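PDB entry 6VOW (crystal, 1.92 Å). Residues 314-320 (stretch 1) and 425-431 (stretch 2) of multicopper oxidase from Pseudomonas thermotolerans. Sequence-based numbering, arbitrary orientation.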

# COMPACT_ATOMS: atom_id res chain seq x y z
N VAL A 314 5.49 -17.68 -0.11
CA VAL A 314 4.28 -17.53 -0.89
C VAL A 314 4.19 -18.73 -1.80
O VAL A 314 5.16 -19.27 -2.25
CB VAL A 314 4.37 -16.27 -1.74
CG1 VAL A 314 3.01 -15.91 -2.28
CG2 VAL A 314 4.94 -15.12 -0.96
N ALA A 315 2.97 -19.15 -2.07
CA ALA A 315 2.73 -20.36 -2.82
C ALA A 315 3.02 -20.11 -4.31
O ALA A 315 2.36 -19.32 -4.94
CB ALA A 315 1.28 -20.82 -2.57
N GLU A 316 4.05 -20.76 -4.84
CA GLU A 316 4.41 -20.64 -6.24
C GLU A 316 3.23 -20.96 -7.09
O GLU A 316 2.64 -22.03 -6.96
CB GLU A 316 5.56 -21.57 -6.60
CG GLU A 316 6.21 -21.26 -7.95
CD GLU A 316 6.64 -19.80 -8.11
OE1 GLU A 316 7.66 -19.40 -7.49
OE2 GLU A 316 5.95 -19.06 -8.88
N PRO A 317 2.81 -20.04 -7.92
CA PRO A 317 1.84 -20.51 -8.88
C PRO A 317 2.62 -21.38 -9.88
O PRO A 317 3.80 -21.08 -10.17
CB PRO A 317 1.23 -19.23 -9.46
CG PRO A 317 1.55 -18.21 -8.44
CD PRO A 317 2.92 -18.59 -7.96
N ASP A 318 1.97 -22.48 -10.28
CA ASP A 318 2.37 -23.52 -11.25
C ASP A 318 1.53 -23.20 -12.54
O ASP A 318 0.35 -23.56 -12.64
CB ASP A 318 2.08 -24.96 -10.65
CG ASP A 318 2.03 -26.07 -11.72
OD1 ASP A 318 2.16 -25.75 -12.91
OD2 ASP A 318 1.87 -27.29 -11.37
N LEU A 319 2.16 -22.51 -13.50
CA LEU A 319 1.47 -22.08 -14.73
C LEU A 319 0.87 -23.20 -15.53
O LEU A 319 -0.22 -23.03 -16.07
CB LEU A 319 2.38 -21.22 -15.63
CG LEU A 319 2.92 -19.94 -14.97
CD1 LEU A 319 3.30 -18.91 -16.04
CD2 LEU A 319 1.93 -19.33 -13.98
N SER A 320 1.55 -24.34 -15.62
CA SER A 320 1.05 -25.44 -16.43
C SER A 320 -0.29 -25.96 -15.87
O SER A 320 -1.12 -26.47 -16.64
CB SER A 320 2.10 -26.55 -16.53
OG SER A 320 2.73 -26.78 -15.27
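Stretch 2, residues 425-431: VALVADN

Residues 425-431 approach the irregular segment 314-320 as an extended strand that gives way to a loop. Val 425 to Val 428 continue a strand that begins earlier in the chain, with phi/psi values from -146/158 to -99/132, whereas Asp 430 has turned to -82/-32. Segment 314-320 forms no regular helix or strand, although Val 314 to Asp 318 are themselves extended. Measured from end to end over the touching parts, the two chains run 142° apart, so stretch 2 passes over stretch 1 in a roughly antiparallel but clearly skewed direction. The backbones are nearest at Pro 317 and Leu 427, whose CA atoms are 5.4 Å apart. No hydrogen bond links the two stretches; the contact, which buries 274 Å² in total, rests on side chains packed against one another and against backbone atoms of the facing stretch.

The alternation of the strand determines which residues take part. Ala 426 and Val 428 direct their CA-to-CB bonds toward stretch 1, while that of Leu 427 between them points away, so Leu 427 contributes chiefly through its backbone. Val 428 has the largest covered area, 58 Å². With chi1 in the t well, Val 428 CG2 lies 3.2 Å from Ala 315 O and 3.4 Å from Glu 316 O, against the backbone rather than side chains alone. Val 428 CG2 is also 3.5 Å from Ala 315 CB and 3.9 Å from Pro 317 CA, so one methyl group touches three consecutive residues.

Pro 317, with 57 Å² covered, has the largest share on stretch 1. Its ring, in the C-gamma exo pucker, reaches the strand backbone, with Pro 317 CG 3.4 Å from Ala 426 O and 3.8 Å from Leu 427 N. Apolar contacts extend along the strand in both directions, from Pro 317 CB to Ala 426 CB at 3.9 Å and from Pro 317 CG to Val 428 CG2 at 4.3 Å. Ala 426 also meets Leu 319: although the CA-to-CB bond of Leu 319 points sideways, its m,t rotamer brings Leu 319 CD2 to 4.0 Å from Ala 426 CB.

Ala 315, with 54 Å² covered, completes the contact at the other end. Beyond its packing on Val 428, Ala 315 CB lies 3.4 Å from Asp 430 OD2, placing a carboxylate oxygen beside a methyl group where the strand has given way to loop. A weak backbone hydrogen bond from Asp 430 N to Val 428 O, 2.9 Å long, accompanies this change in course.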

# COMPACT_ATOMS: atom_id res chain seq x y z
N VAL A 425 -1.49 -12.26 -14.47
CA VAL A 425 -1.16 -12.30 -13.07
C VAL A 425 -1.60 -13.70 -12.59
O VAL A 425 -2.64 -14.20 -13.02
CB VAL A 425 -1.91 -11.11 -12.41
CG1 VAL A 425 -2.56 -11.45 -11.11
CG2 VAL A 425 -0.99 -9.94 -12.20
N ALA A 426 -0.83 -14.32 -11.70
CA ALA A 426 -1.09 -15.66 -11.24
C ALA A 426 -0.95 -15.84 -9.72
O ALA A 426 -0.08 -15.25 -9.09
CB ALA A 426 -0.16 -16.60 -11.98
N LEU A 427 -1.81 -16.68 -9.17
CA LEU A 427 -1.94 -16.87 -7.75
C LEU A 427 -2.28 -18.28 -7.44
O LEU A 427 -2.82 -18.98 -8.29
CB LEU A 427 -3.07 -16.01 -7.21
CG LEU A 427 -4.45 -16.17 -7.87
CD1 LEU A 427 -5.35 -16.86 -6.93
CD2 LEU A 427 -5.13 -14.84 -8.25
N VAL A 428 -1.98 -18.67 -6.19
CA VAL A 428 -2.57 -19.82 -5.54
C VAL A 428 -3.67 -19.33 -4.64
O VAL A 428 -3.47 -18.40 -3.90
CB VAL A 428 -1.52 -20.62 -4.74
CG1 VAL A 428 -2.15 -21.90 -4.08
CG2 VAL A 428 -0.31 -20.93 -5.69
N ALA A 429 -4.85 -19.96 -4.73
CA ALA A 429 -6.03 -19.57 -3.95
C ALA A 429 -5.87 -20.26 -2.60
O ALA A 429 -6.53 -21.22 -2.28
CB ALA A 429 -7.30 -19.93 -4.67
N ASP A 430 -5.00 -19.63 -1.83
CA ASP A 430 -4.29 -20.12 -0.67
C ASP A 430 -5.10 -20.06 0.61
O ASP A 430 -4.89 -20.81 1.51
CB ASP A 430 -3.13 -19.11 -0.44
CG ASP A 430 -1.82 -19.76 -0.18
OD1 ASP A 430 -1.76 -20.91 0.36
OD2 ASP A 430 -0.80 -19.08 -0.53
N ASN A 431 -5.97 -19.06 0.68
CA ASN A 431 -6.46 -18.50 1.94
C ASN A 431 -7.99 -18.44 1.70
O ASN A 431 -8.46 -17.73 0.77
CB ASN A 431 -5.72 -17.15 2.09
CG ASN A 431 -6.00 -16.45 3.36
OD1 ASN A 431 -6.72 -16.94 4.19
ND2 ASN A 431 -5.40 -15.31 3.53